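Local coordinates for protein alpha-galactosidase (Lactobacillus brevis, PDB 3MI6) that probably hydrolyses terminal, non-reducing alpha-D-galactose residues from alpha-galactosides, as a member of glycoside hydrolase family 36, at residues Ile34-Arg39 with Ala246-Asn251; Gln307-Met312 with Phe638-Ser643. One frame throughout, in Å; residues are numbered along the deposited sequence.

How the contacts relate
Contact 1 comes first along the chain. It closes a loop of 206 residues, rich in strand and without helix. Strand 31-36, at the edge of a small antiparallel sheet near the N terminus, meets strand 247-252 of the large antiparallel sheet. Contact 2 opens later and closes a longer loop of 325 residues, which contains the parallel barrel. It joins helix 305-319 to strand 637-640, at the edge of the C-terminal sheet. The loops follow in series and neither nest nor cross. The centres of contact 1 and contact 2 are about 17 Å apart, yet the two contacts touch. Leu308 packs on Val247 and Gly249, and selenomethionine Met312 lies against Gly249 and Phe250.

Contact 1: Ile34-Arg39 with Ala246-Asn251; sequences IYYGPR and AVFGFN
The rings of Tyr36 and Phe248 make this contact. Phe248 puts one rim carbon, CE2, over a face of the Tyr36 ring, away from its centre. The closest pair is Phe248 CE2 with Tyr36 CD2, at 3.5 Å. The next carbons along each rim, Phe248 CD2 and Tyr36 CE2, are 3.8 Å apart. The ring centroids are 5.1 Å apart and the planes meet at 54°, so the pair is oblique and neither a stack nor a T. The two side chains run alongside each other, pointing opposite ways. Tyr36 sets its CG opposite the backbone N (chi1 -174°), which carries the ring across to the other strand. Phe248 turns its CG opposite the carbonyl carbon instead (chi1 -67°). Its CZ then comes 3.6 Å from Tyr36 O, which lies at the ring edge and in the ring plane.

More aromatic and aliphatic groups continue the packing. Tyr21 meets Tyr36, and Tyr300 meets Phe248. Leu184 and Leu186 of strand 174-186 also touch the pair. The contact thus joins two antiparallel sheets of the N-terminal domain, which belongs to the galactose mutarotase clan.

No hydrogen bond links the two segments. The strands are held here by buried ring packing, with perhaps a small electrostatic gain where the Phe248 edge meets the Tyr36 carbonyl.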
ATOM      1  N   ILE D  34     -14.303  10.569 -28.381  1.00 34.34           N
ATOM      2  CA  ILE D  34     -15.528  10.373 -27.607  1.00 38.41           C
ATOM      3  C   ILE D  34     -15.401   9.218 -26.593  1.00 36.16           C
ATOM      4  O   ILE D  34     -15.782   9.352 -25.433  1.00 32.16           O
ATOM      5  CB  ILE D  34     -16.760  10.109 -28.525  1.00 39.43           C
ATOM      6  CG1 ILE D  34     -16.762  11.049 -29.721  1.00 39.99           C
ATOM      7  CG2 ILE D  34     -18.066  10.280 -27.761  1.00 38.88           C
ATOM      8  CD1 ILE D  34     -18.030  10.976 -30.502  1.00 41.15           C
ATOM      9  N   TYR D  35     -14.864   8.087 -27.034  1.00 33.43           N
ATOM     10  CA  TYR D  35     -14.864   6.901 -26.198  1.00 35.56           C
ATOM     11  C   TYR D  35     -14.008   5.762 -26.746  1.00 35.38           C
ATOM     12  O   TYR D  35     -14.013   5.489 -27.945  1.00 35.05           O
ATOM     13  CB  TYR D  35     -16.300   6.414 -25.999  1.00 33.75           C
ATOM     14  CG  TYR D  35     -16.364   5.031 -25.423  1.00 35.66           C
ATOM     15  CD1 TYR D  35     -16.293   4.822 -24.044  1.00 37.34           C
ATOM     16  CD2 TYR D  35     -16.480   3.924 -26.250  1.00 33.60           C
ATOM     17  CE1 TYR D  35     -16.347   3.531 -23.510  1.00 33.86           C
ATOM     18  CE2 TYR D  35     -16.527   2.650 -25.732  1.00 35.46           C
ATOM     19  CZ  TYR D  35     -16.458   2.458 -24.365  1.00 35.45           C
ATOM     20  OH  TYR D  35     -16.512   1.183 -23.868  1.00 37.01           O
ATOM     21  N   TYR D  36     -13.273   5.097 -25.862  1.00 34.20           N
ATOM     22  CA  TYR D  36     -12.500   3.910 -26.235  1.00 33.47           C
ATOM     23  C   TYR D  36     -12.620   2.984 -25.049  1.00 34.47           C
ATOM     24  O   TYR D  36     -12.298   3.362 -23.922  1.00 32.74           O
ATOM     25  CB  TYR D  36     -11.038   4.259 -26.558  1.00 30.23           C
ATOM     26  CG  TYR D  36     -10.189   3.110 -27.083  1.00 30.34           C
ATOM     27  CD1 TYR D  36     -10.764   2.002 -27.695  1.00 32.08           C
ATOM     28  CD2 TYR D  36      -8.801   3.148 -26.984  1.00 29.59           C
ATOM     29  CE1 TYR D  36      -9.976   0.945 -28.178  1.00 31.19           C
ATOM     30  CE2 TYR D  36      -8.003   2.099 -27.459  1.00 30.13           C
ATOM     31  CZ  TYR D  36      -8.592   0.998 -28.053  1.00 30.32           C
ATOM     32  OH  TYR D  36      -7.791  -0.037 -28.518  1.00 28.04           O
ATOM     33  N   GLY D  37     -13.146   1.791 -25.290  1.00 34.92           N
ATOM     34  CA  GLY D  37     -13.526   0.908 -24.204  1.00 35.37           C
ATOM     35  C   GLY D  37     -14.152  -0.344 -24.768  1.00 36.58           C
ATOM     36  O   GLY D  37     -14.011  -0.618 -25.954  1.00 36.84           O
ATOM     37  N   PRO D  38     -14.835  -1.129 -23.919  1.00 39.00           N
ATOM     38  CA  PRO D  38     -15.560  -2.276 -24.481  1.00 39.27           C
ATOM     39  C   PRO D  38     -16.527  -1.810 -25.579  1.00 39.44           C
ATOM     40  O   PRO D  38     -16.935  -0.643 -25.590  1.00 37.90           O
ATOM     41  CB  PRO D  38     -16.330  -2.823 -23.274  1.00 38.40           C
ATOM     42  CG  PRO D  38     -15.572  -2.351 -22.081  1.00 35.20           C
ATOM     43  CD  PRO D  38     -14.955  -1.047 -22.450  1.00 36.60           C
ATOM     44  N   ARG D  39     -16.883  -2.708 -26.493  1.00 39.04           N
ATOM     45  CA  ARG D  39     -17.784  -2.366 -27.588  1.00 37.75           C
ATOM     46  C   ARG D  39     -19.124  -1.793 -27.115  1.00 39.72           C
ATOM     47  O   ARG D  39     -19.736  -2.294 -26.165  1.00 41.46           O
ATOM     48  CB  ARG D  39     -18.010  -3.586 -28.477  1.00 36.78           C
ATOM     49  CG  ARG D  39     -18.778  -3.279 -29.762  1.00 40.38           C
ATOM     50  CD  ARG D  39     -18.439  -4.300 -30.854  1.00 39.39           C
ATOM     51  NE  ARG D  39     -19.412  -4.350 -31.945  1.00 37.64           N
ATOM     52  CZ  ARG D  39     -19.540  -5.396 -32.753  1.00 39.99           C
ATOM     53  NH1 ARG D  39     -18.764  -6.454 -32.567  1.00 45.14           N
ATOM     54  NH2 ARG D  39     -20.441  -5.401 -33.727  1.00 36.30           N
ATOM     55  N   ALA D 246      -9.761  -4.747 -16.977  1.00 33.23           N
ATOM     56  CA  ALA D 246      -9.567  -3.778 -18.063  1.00 30.31           C
ATOM     57  C   ALA D 246      -8.151  -3.260 -18.161  1.00 31.91           C
ATOM     58  O   ALA D 246      -7.521  -2.970 -17.155  1.00 33.97           O
ATOM     59  CB  ALA D 246     -10.495  -2.608 -17.878  1.00 31.01           C
ATOM     60  N   VAL D 247      -7.678  -3.092 -19.388  1.00 32.48           N
ATOM     61  CA  VAL D 247      -6.300  -2.686 -19.648  1.00 30.82           C
ATOM     62  C   VAL D 247      -6.083  -2.278 -21.100  1.00 30.87           C
ATOM     63  O   VAL D 247      -6.531  -2.955 -22.022  1.00 30.53           O
ATOM     64  CB  VAL D 247      -5.304  -3.807 -19.346  1.00 31.26           C
ATOM     65  CG1 VAL D 247      -5.774  -5.148 -19.940  1.00 30.49           C
ATOM     66  CG2 VAL D 247      -3.946  -3.426 -19.895  1.00 31.75           C
ATOM     67  N   PHE D 248      -5.396  -1.159 -21.292  1.00 31.18           N
ATOM     68  CA  PHE D 248      -4.968  -0.730 -22.615  1.00 28.24           C
ATOM     69  C   PHE D 248      -3.521  -1.104 -22.848  1.00 29.07           C
ATOM     70  O   PHE D 248      -2.717  -1.139 -21.921  1.00 30.14           O
ATOM     71  CB  PHE D 248      -5.118   0.771 -22.732  1.00 29.91           C
ATOM     72  CG  PHE D 248      -6.536   1.227 -22.710  1.00 30.40           C
ATOM     73  CD1 PHE D 248      -7.133   1.603 -21.522  1.00 28.93           C
ATOM     74  CD2 PHE D 248      -7.281   1.259 -23.876  1.00 27.03           C
ATOM     75  CE1 PHE D 248      -8.452   2.032 -21.506  1.00 30.85           C
ATOM     76  CE2 PHE D 248      -8.594   1.669 -23.860  1.00 28.66           C
ATOM     77  CZ  PHE D 248      -9.182   2.062 -22.674  1.00 30.18           C
ATOM     78  N   GLY D 249      -3.195  -1.391 -24.096  1.00 31.14           N
ATOM     79  CA  GLY D 249      -1.838  -1.730 -24.475  1.00 29.76           C
ATOM     80  C   GLY D 249      -1.400  -0.850 -25.615  1.00 29.84           C
ATOM     81  O   GLY D 249      -2.152  -0.624 -26.549  1.00 31.51           O
ATOM     82  N   PHE D 250      -0.181  -0.345 -25.543  1.00 30.00           N
ATOM     83  CA  PHE D 250       0.322   0.534 -26.583  1.00 28.84           C
ATOM     84  C   PHE D 250       1.673   0.039 -27.038  1.00 31.20           C
ATOM     85  O   PHE D 250       2.574  -0.138 -26.219  1.00 32.41           O
ATOM     86  CB  PHE D 250       0.485   1.958 -26.040  1.00 29.81           C
ATOM     87  CG  PHE D 250      -0.758   2.521 -25.430  1.00 29.12           C
ATOM     88  CD1 PHE D 250      -1.164   2.129 -24.170  1.00 28.79           C
ATOM     89  CD2 PHE D 250      -1.515   3.443 -26.109  1.00 28.89           C
ATOM     90  CE1 PHE D 250      -2.303   2.645 -23.606  1.00 28.80           C
ATOM     91  CE2 PHE D 250      -2.668   3.963 -25.543  1.00 30.75           C
ATOM     92  CZ  PHE D 250      -3.061   3.560 -24.290  1.00 28.40           C
ATOM     93  N   ASN D 251       1.831  -0.188 -28.332  1.00 29.57           N
ATOM     94  CA  ASN D 251       3.168  -0.444 -28.856  1.00 29.24           C
ATOM     95  C   ASN D 251       3.488   0.386 -30.124  1.00 31.49           C
ATOM     96  O   ASN D 251       2.691   1.216 -30.555  1.00 33.19           O
ATOM     97  CB  ASN D 251       3.419  -1.944 -29.033  1.00 27.30           C
ATOM     98  CG  ASN D 251       4.903  -2.311 -28.918  1.00 29.81           C
ATOM     99  OD1 ASN D 251       5.783  -1.451 -29.050  1.00 30.35           O
ATOM    100  ND2 ASN D 251       5.185  -3.594 -28.682  1.00 28.76           N
TER

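Contact 2: Gln307-Met312 with Phe638-Ser643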
ATOM      1  N   GLN D 307      -4.815 -12.026 -21.824  1.00 29.28           N
ATOM      2  CA  GLN D 307      -5.650 -11.864 -23.006  1.00 26.90           C
ATOM      3  C   GLN D 307      -5.090 -10.758 -23.891  1.00 30.55           C
ATOM      4  O   GLN D 307      -4.979 -10.923 -25.106  1.00 31.07           O
ATOM      5  CB  GLN D 307      -7.105 -11.596 -22.625  1.00 28.85           C
ATOM      6  CG  GLN D 307      -8.038 -11.315 -23.815  1.00 31.28           C
ATOM      7  CD  GLN D 307      -8.102 -12.453 -24.849  1.00 35.38           C
ATOM      8  OE1 GLN D 307      -8.082 -12.210 -26.075  1.00 36.61           O
ATOM      9  NE2 GLN D 307      -8.179 -13.695 -24.363  1.00 30.48           N
ATOM     10  N   LEU D 308      -4.693  -9.647 -23.277  1.00 30.33           N
ATOM     11  CA  LEU D 308      -4.065  -8.567 -24.015  1.00 28.19           C
ATOM     12  C   LEU D 308      -2.804  -9.028 -24.737  1.00 30.85           C
ATOM     13  O   LEU D 308      -2.616  -8.716 -25.907  1.00 32.06           O
ATOM     14  CB  LEU D 308      -3.749  -7.396 -23.098  1.00 28.38           C
ATOM     15  CG  LEU D 308      -3.197  -6.166 -23.814  1.00 27.22           C
ATOM     16  CD1 LEU D 308      -4.294  -5.454 -24.592  1.00 28.75           C
ATOM     17  CD2 LEU D 308      -2.586  -5.234 -22.801  1.00 28.91           C
ATOM     18  N   SER D 309      -1.925  -9.764 -24.065  1.00 28.94           N
ATOM     19  CA  SER D 309      -0.715 -10.192 -24.758  1.00 29.11           C
ATOM     20  C   SER D 309      -1.058 -11.173 -25.857  1.00 29.61           C
ATOM     21  O   SER D 309      -0.504 -11.131 -26.937  1.00 28.38           O
ATOM     22  CB  SER D 309       0.290 -10.834 -23.808  1.00 30.55           C
ATOM     23  OG  SER D 309       0.810  -9.871 -22.915  1.00 31.84           O
ATOM     24  N   GLN D 310      -1.988 -12.069 -25.571  1.00 33.48           N
ATOM     25  CA  GLN D 310      -2.330 -13.119 -26.523  1.00 32.08           C
ATOM     26  C   GLN D 310      -2.838 -12.579 -27.870  1.00 31.49           C
ATOM     27  O   GLN D 310      -2.345 -12.994 -28.919  1.00 33.41           O
ATOM     28  CB  GLN D 310      -3.288 -14.127 -25.876  1.00 30.23           C
ATOM     29  CG  GLN D 310      -2.610 -14.914 -24.786  1.00 29.87           C
ATOM     30  CD  GLN D 310      -3.566 -15.683 -23.890  1.00 32.49           C
ATOM     31  OE1 GLN D 310      -3.133 -16.511 -23.085  1.00 31.30           O
ATOM     32  NE2 GLN D 310      -4.870 -15.408 -24.013  1.00 33.18           N
ATOM     33  N   GLN D 311      -3.791 -11.646 -27.832  1.00 30.05           N
ATOM     34  CA  GLN D 311      -4.376 -11.091 -29.049  1.00 28.60           C
ATOM     35  C   GLN D 311      -3.352 -10.249 -29.775  1.00 32.07           C
ATOM     36  O   GLN D 311      -3.077 -10.488 -30.942  1.00 36.71           O
ATOM     37  CB  GLN D 311      -5.644 -10.282 -28.756  1.00 28.77           C
ATOM     38  CG  GLN D 311      -5.469  -9.015 -27.906  1.00 27.64           C
ATOM     39  CD  GLN D 311      -6.785  -8.568 -27.278  1.00 30.36           C
ATOM     40  OE1 GLN D 311      -7.649  -9.396 -26.982  1.00 32.51           O
ATOM     41  NE2 GLN D 311      -6.946  -7.271 -27.080  1.00 27.60           N
HETATM   42  N   MSE D 312      -2.767  -9.270 -29.096  1.00 29.88           N
HETATM   43  CA  MSE D 312      -1.676  -8.532 -29.699  1.00 30.44           C
HETATM   44  C   MSE D 312      -0.654  -9.455 -30.352  1.00 32.75           C
HETATM   45  O   MSE D 312      -0.121  -9.124 -31.408  1.00 35.28           O
HETATM   46  CB  MSE D 312      -1.013  -7.612 -28.695  1.00 31.12           C
HETATM   47  CG  MSE D 312      -1.712  -6.274 -28.608  1.00 33.53           C
HETATM   48 SE   MSE D 312      -1.202  -5.216 -27.068  1.00 47.48          SE
HETATM   49  CE  MSE D 312      -0.998  -3.469 -27.909  1.00 34.24           C
ATOM     50  N   PHE D 638       0.258 -18.392 -24.923  1.00 30.07           N
ATOM     51  CA  PHE D 638       1.101 -18.226 -23.745  1.00 28.31           C
ATOM     52  C   PHE D 638       0.350 -17.609 -22.575  1.00 29.70           C
ATOM     53  O   PHE D 638      -0.181 -16.501 -22.661  1.00 28.89           O
ATOM     54  CB  PHE D 638       2.322 -17.368 -24.103  1.00 28.98           C
ATOM     55  CG  PHE D 638       3.393 -17.314 -23.038  1.00 28.81           C
ATOM     56  CD1 PHE D 638       3.419 -16.284 -22.108  1.00 27.59           C
ATOM     57  CD2 PHE D 638       4.411 -18.253 -23.010  1.00 28.27           C
ATOM     58  CE1 PHE D 638       4.429 -16.217 -21.140  1.00 29.65           C
ATOM     59  CE2 PHE D 638       5.417 -18.188 -22.041  1.00 30.45           C
ATOM     60  CZ  PHE D 638       5.425 -17.168 -21.107  1.00 28.12           C
ATOM     61  N   TYR D 639       0.325 -18.339 -21.470  1.00 31.66           N
ATOM     62  CA  TYR D 639      -0.234 -17.847 -20.220  1.00 29.40           C
ATOM     63  C   TYR D 639       0.858 -17.661 -19.171  1.00 29.85           C
ATOM     64  O   TYR D 639       1.610 -18.590 -18.890  1.00 30.11           O
ATOM     65  CB  TYR D 639      -1.229 -18.865 -19.683  1.00 28.14           C
ATOM     66  CG  TYR D 639      -2.492 -18.999 -20.489  1.00 30.42           C
ATOM     67  CD1 TYR D 639      -3.634 -18.266 -20.168  1.00 31.97           C
ATOM     68  CD2 TYR D 639      -2.555 -19.867 -21.548  1.00 28.23           C
ATOM     69  CE1 TYR D 639      -4.789 -18.411 -20.890  1.00 30.95           C
ATOM     70  CE2 TYR D 639      -3.693 -20.010 -22.272  1.00 30.28           C
ATOM     71  CZ  TYR D 639      -4.810 -19.290 -21.953  1.00 32.07           C
ATOM     72  OH  TYR D 639      -5.947 -19.458 -22.723  1.00 34.78           O
ATOM     73  N   ARG D 640       0.928 -16.469 -18.590  1.00 30.12           N
ATOM     74  CA  ARG D 640       1.687 -16.248 -17.369  1.00 28.99           C
ATOM     75  C   ARG D 640       0.818 -16.657 -16.189  1.00 30.47           C
ATOM     76  O   ARG D 640      -0.379 -16.398 -16.178  1.00 29.79           O
ATOM     77  CB  ARG D 640       2.060 -14.773 -17.213  1.00 29.31           C
ATOM     78  CG  ARG D 640       3.127 -14.258 -18.172  1.00 30.59           C
ATOM     79  CD  ARG D 640       3.188 -12.731 -18.124  1.00 28.04           C
ATOM     80  NE  ARG D 640       1.919 -12.144 -18.532  1.00 30.26           N
ATOM     81  CZ  ARG D 640       1.648 -11.708 -19.766  1.00 32.23           C
ATOM     82  NH1 ARG D 640       2.579 -11.789 -20.720  1.00 29.44           N
ATOM     83  NH2 ARG D 640       0.452 -11.178 -20.049  1.00 28.69           N
ATOM     84  N   ILE D 641       1.423 -17.278 -15.185  1.00 29.54           N
ATOM     85  CA  ILE D 641       0.682 -17.698 -14.015  1.00 29.55           C
ATOM     86  C   ILE D 641       1.252 -16.972 -12.785  1.00 32.76           C
ATOM     87  O   ILE D 641       0.802 -15.870 -12.451  1.00 33.91           O
ATOM     88  CB  ILE D 641       0.685 -19.273 -13.905  1.00 32.84           C
ATOM     89  CG1 ILE D 641      -0.099 -19.878 -15.073  1.00 31.72           C
ATOM     90  CG2 ILE D 641       0.101 -19.782 -12.586  1.00 32.08           C
ATOM     91  CD1 ILE D 641       0.052 -21.365 -15.217  1.00 31.25           C
ATOM     92  N   ASP D 642       2.245 -17.580 -12.135  1.00 30.82           N
ATOM     93  CA  ASP D 642       2.938 -16.988 -10.990  1.00 31.53           C
ATOM     94  C   ASP D 642       4.024 -16.010 -11.456  1.00 31.19           C
ATOM     95  O   ASP D 642       4.846 -16.354 -12.319  1.00 29.66           O
ATOM     96  CB  ASP D 642       3.567 -18.096 -10.126  1.00 30.29           C
ATOM     97  CG  ASP D 642       2.523 -19.058  -9.551  1.00 39.03           C
ATOM     98  OD1 ASP D 642       1.783 -18.616  -8.633  1.00 40.50           O
ATOM     99  OD2 ASP D 642       2.446 -20.246  -9.998  1.00 35.73           O
ATOM    100  N   SER D 643       4.046 -14.812 -10.872  1.00 29.12           N
ATOM    101  CA  SER D 643       4.920 -13.733 -11.348  1.00 28.50           C
ATOM    102  C   SER D 643       6.045 -13.346 -10.404  1.00 30.72           C
ATOM    103  O   SER D 643       5.794 -13.063  -9.241  1.00 34.92           O
ATOM    104  CB  SER D 643       4.098 -12.486 -11.611  1.00 29.31           C
ATOM    105  OG  SER D 643       4.950 -11.405 -11.920  1.00 33.46           O
TER
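Hydrogen bonding runs from Arg640 to Ser309. Arg640 NH2 donates to Ser309 OG at 3.2 Å, with an N-H...O angle of 153°. The hydroxyl lies near the guanidinium plane, at its edge. Arg640 NH1 adds a weak bond to the same Ser309 OG at 3.4 Å, so one oxygen receives both terminal nitrogens. The arginine chain bends at its third torsion (chi3 -61°), and this brings its flat end back toward the helix. The stronger polar partners lie outside the pair. Arg640 NE forms a salt bridge with Asp242, and Ser309 OG is hydrogen-bonded to Tyr565 O. Tyr565 also makes a cation-pi contact with Arg640, so hydrogen bonds, a salt bridge and an aromatic ring all fix the guanidinium group.

Helix 305-319 follows strand 290-301 of the large N-terminal sheet after a short link. Strand 637-640 is an edge strand of the antiparallel sheet formed by the C-terminal part of the chain. The contact joins the chain just before the eight-stranded parallel (TIM) barrel to the chain just after it, away from the predicted active site. The segment axes run nearly antiparallel and come within 8.5 Å.

Packing is carried by Gln310. Its chain is extended beyond CG and reaches across to Tyr639 at about a right angle. The amide end sits over the centre of one face of the Tyr639 ring, with the two planes 83° apart. Closer to the backbone, Gln310 CG lies 3.6 Å from Phe638 O. The Phe638 ring leads away from the helix and meets Trp654 on the neighbouring strand 651-657.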